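Probable acetyltransferase (Agrobacterium tumefaciens, PDB 2GE3) probably transfers an acetyl group from acetyl coenzyme A to an acceptor, as a member of the GNAT acetyltransferase family. Local coordinates at residues I93-A96 / Y97-K100. Sequence-based numbering, arbitrary orientation.
Sequences ILPA and YRNK. With ACO (acetyl coenzyme *a), chain E.
Arg98 reaches back along the chain to the carbonyl of Ile93, at the end of strand 86-93. Arg98 CB lies 3.6 Å from O5A of the coenzyme pyrophosphate. CG stands anti to the carbonyl carbon of Arg98 (chi1 -59°), and the chain then runs extended to NE. On the way CG passes Ile93 CG2 and the coenzyme OAP, and CD runs beside N8P of the pantetheine arm. At the tip, Arg98 NE and NH2 grip Ile93 O side-on, each nitrogen 2.7 Å from that one oxygen. The oxygen sits at the edge of the guanidinium, close to its plane. Both bonds are bent, that of Arg98 NH2 to 140°. Pro95 CA sits above one face of the group, nearer its border. C7P of the coenzyme lies squarely above the other, 3.5 Å from Arg98 CZ. NH2 also forms a salt bridge with Glu31.

The backbone between is a short 3-10 turn, with Tyr97 N bonded to Leu94 O at 2.9 Å. Tyr97 CB packs on Ile93 CG2, the two side chains crossing at about a right angle. Lys100 bends at its last torsion, and Lys100 NZ donates to Ala96 O at 2.8 Å and to Arg98 O.

This loop precedes helix 102-117 and matches the pyrophosphate-binding loop of GNAT enzymes. Asn99 N donates to O5A of the coenzyme at 2.8 Å, and Gly101 N binds the coenzyme too. The paired bonds to Ile93 O and the Glu31 salt bridge fix the rotation of the guanidinium, whose flat face the pantetheine arm packs on. Its charge is probably balanced in part by Glu31.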
loop_
_atom_site.group_PDB
_atom_site.type_symbol
_atom_site.label_atom_id
_atom_site.label_comp_id
_atom_site.label_asym_id
_atom_site.label_seq_id
_atom_site.Cartn_x
_atom_site.Cartn_y
_atom_site.Cartn_z
ATOM N N ILE A 93 -11.972 17.462 4.367
ATOM C CA ILE A 93 -12.604 18.622 4.981
ATOM C C ILE A 93 -13.952 18.783 4.266
ATOM O O ILE A 93 -14.000 18.654 3.041
ATOM C CB ILE A 93 -11.673 19.907 4.814
ATOM C CG1 ILE A 93 -10.384 19.764 5.634
ATOM C CG2 ILE A 93 -12.383 21.214 5.214
ATOM C CD1 ILE A 93 -9.478 20.957 5.592
ATOM N N LEU A 94 -15.006 19.097 5.033
ATOM C CA LEU A 94 -16.311 19.398 4.528
ATOM C C LEU A 94 -16.208 20.579 3.545
ATOM O O LEU A 94 -15.420 21.480 3.761
ATOM C CB LEU A 94 -17.293 19.719 5.691
ATOM C CG LEU A 94 -17.651 18.542 6.612
ATOM C CD1 LEU A 94 -18.817 18.915 7.516
ATOM C CD2 LEU A 94 -17.930 17.263 5.779
ATOM N N PRO A 95 -16.983 20.541 2.445
ATOM C CA PRO A 95 -16.878 21.539 1.369
ATOM C C PRO A 95 -16.905 23.005 1.821
ATOM O O PRO A 95 -16.074 23.808 1.304
ATOM C CB PRO A 95 -18.063 21.209 0.454
ATOM C CG PRO A 95 -18.401 19.764 0.693
ATOM C CD PRO A 95 -18.019 19.511 2.174
ATOM N N ALA A 96 -17.792 23.376 2.771
ATOM C CA ALA A 96 -17.855 24.745 3.247
ATOM C C ALA A 96 -16.563 25.204 3.925
ATOM O O ALA A 96 -16.347 26.400 4.091
ATOM C CB ALA A 96 -19.067 24.937 4.339
ATOM N N TYR A 97 -15.696 24.280 4.349
ATOM C CA TYR A 97 -14.515 24.728 5.125
ATOM C C TYR A 97 -13.203 24.651 4.352
ATOM O O TYR A 97 -12.164 24.916 4.883
ATOM C CB TYR A 97 -14.447 23.961 6.416
ATOM C CG TYR A 97 -15.643 24.232 7.336
ATOM C CD1 TYR A 97 -15.519 25.196 8.355
ATOM C CD2 TYR A 97 -16.857 23.517 7.227
ATOM C CE1 TYR A 97 -16.573 25.446 9.246
ATOM C CE2 TYR A 97 -17.952 23.801 8.101
ATOM C CZ TYR A 97 -17.778 24.751 9.097
ATOM O OH TYR A 97 -18.737 25.039 10.037
ATOM N N ARG A 98 -13.278 24.278 3.085
ATOM C CA ARG A 98 -12.075 24.203 2.236
ATOM C C ARG A 98 -11.552 25.559 1.834
ATOM O O ARG A 98 -12.276 26.577 1.841
ATOM C CB ARG A 98 -12.309 23.366 0.969
ATOM C CG ARG A 98 -12.735 21.937 1.293
ATOM C CD ARG A 98 -13.216 21.122 0.092
ATOM N NE ARG A 98 -13.758 19.848 0.597
ATOM C CZ ARG A 98 -14.536 19.010 -0.053
ATOM N NH1 ARG A 98 -14.962 19.303 -1.294
ATOM N NH2 ARG A 98 -14.965 17.908 0.585
ATOM N N ASN A 99 -10.304 25.504 1.367
ATOM C CA ASN A 99 -9.612 26.615 0.776
ATOM C C ASN A 99 -9.451 27.756 1.746
ATOM O O ASN A 99 -9.332 28.895 1.349
ATOM C CB ASN A 99 -10.302 27.076 -0.528
ATOM C CG ASN A 99 -9.288 27.698 -1.521
ATOM O OD1 ASN A 99 -9.627 28.584 -2.309
ATOM N ND2 ASN A 99 -8.035 27.274 -1.431
ATOM N N LYS A 100 -9.396 27.480 3.034
ATOM C CA LYS A 100 -9.279 28.589 3.984
ATOM C C LYS A 100 -8.063 28.373 4.931
ATOM O O LYS A 100 -8.006 28.946 5.982
ATOM C CB LYS A 100 -10.587 28.715 4.790
ATOM C CG LYS A 100 -11.839 29.236 3.972
ATOM C CD LYS A 100 -13.084 29.311 4.927
ATOM C CE LYS A 100 -14.401 29.208 4.205
ATOM N NZ LYS A 100 -14.378 28.168 3.120
HETATM N N1A ACO E . -5.676 24.548 -7.981
HETATM C C2A ACO E . -4.471 24.900 -7.532
HETATM N N3A ACO E . -4.303 25.315 -6.263
HETATM C C4A ACO E . -5.360 25.416 -5.419
HETATM C C5A ACO E . -6.678 25.033 -5.833
HETATM C C6A ACO E . -6.807 24.582 -7.214
HETATM N N6A ACO E . -8.086 24.188 -7.616
HETATM N N7A ACO E . -7.563 25.290 -4.788
HETATM C C8A ACO E . -6.864 25.741 -3.746
HETATM N N9A ACO E . -5.567 25.845 -4.145
HETATM C C1B ACO E . -4.494 26.263 -3.280
HETATM C C2B ACO E . -4.795 27.421 -2.342
HETATM O O2B ACO E . -4.384 28.610 -3.052
HETATM C C3B ACO E . -3.861 26.975 -1.208
HETATM O O3B ACO E . -2.504 27.188 -1.624
HETATM P P3B ACO E . -1.623 28.556 -1.403
HETATM O O7A ACO E . -2.155 29.724 -2.225
HETATM O O8A ACO E . -0.326 28.003 -1.998
HETATM O O9A ACO E . -1.836 28.914 0.031
HETATM C C4B ACO E . -3.967 25.451 -1.136
HETATM O O4B ACO E . -4.262 25.072 -2.474
HETATM C C5B ACO E . -5.147 25.000 -0.230
HETATM O O5B ACO E . -4.750 25.164 1.123
HETATM P P1A ACO E . -5.683 25.000 2.345
HETATM O O1A ACO E . -4.729 24.786 3.459
HETATM O O2A ACO E . -6.557 26.219 2.145
HETATM O O3A ACO E . -6.441 23.621 1.948
HETATM P P2A ACO E . -7.794 23.018 2.452
HETATM O O4A ACO E . -8.326 23.497 3.767
HETATM O O5A ACO E . -8.704 23.168 1.263
HETATM O O6A ACO E . -7.365 21.442 2.651
HETATM C CBP ACO E . -7.770 19.460 1.277
HETATM C CCP ACO E . -6.902 20.711 1.496
HETATM C CDP ACO E . -7.319 18.826 -0.082
HETATM C CEP ACO E . -7.619 18.466 2.428
HETATM C CAP ACO E . -9.320 19.774 1.280
HETATM O OAP ACO E . -9.517 20.709 0.247
HETATM C C9P ACO E . -10.303 18.661 1.044
HETATM O O9P ACO E . -10.742 18.022 2.000
HETATM N N8P ACO E . -10.706 18.399 -0.215
HETATM C C7P ACO E . -11.582 17.227 -0.449
HETATM C C6P ACO E . -10.990 15.908 0.002
HETATM C C5P ACO E . -9.562 15.601 -0.381
HETATM O O5P ACO E . -9.076 15.921 -1.462
HETATM N N4P ACO E . -8.863 14.888 0.512
HETATM C C3P ACO E . -7.419 14.806 0.431
HETATM C C2P ACO E . -7.035 14.004 -0.789
HETATM S S1P ACO E . -7.500 12.304 -0.568
HETATM C C ACO E . -6.109 12.124 -1.476
HETATM O O ACO E . -5.300 13.011 -1.439
HETATM C CH3 ACO E . -5.960 10.799 -2.182
#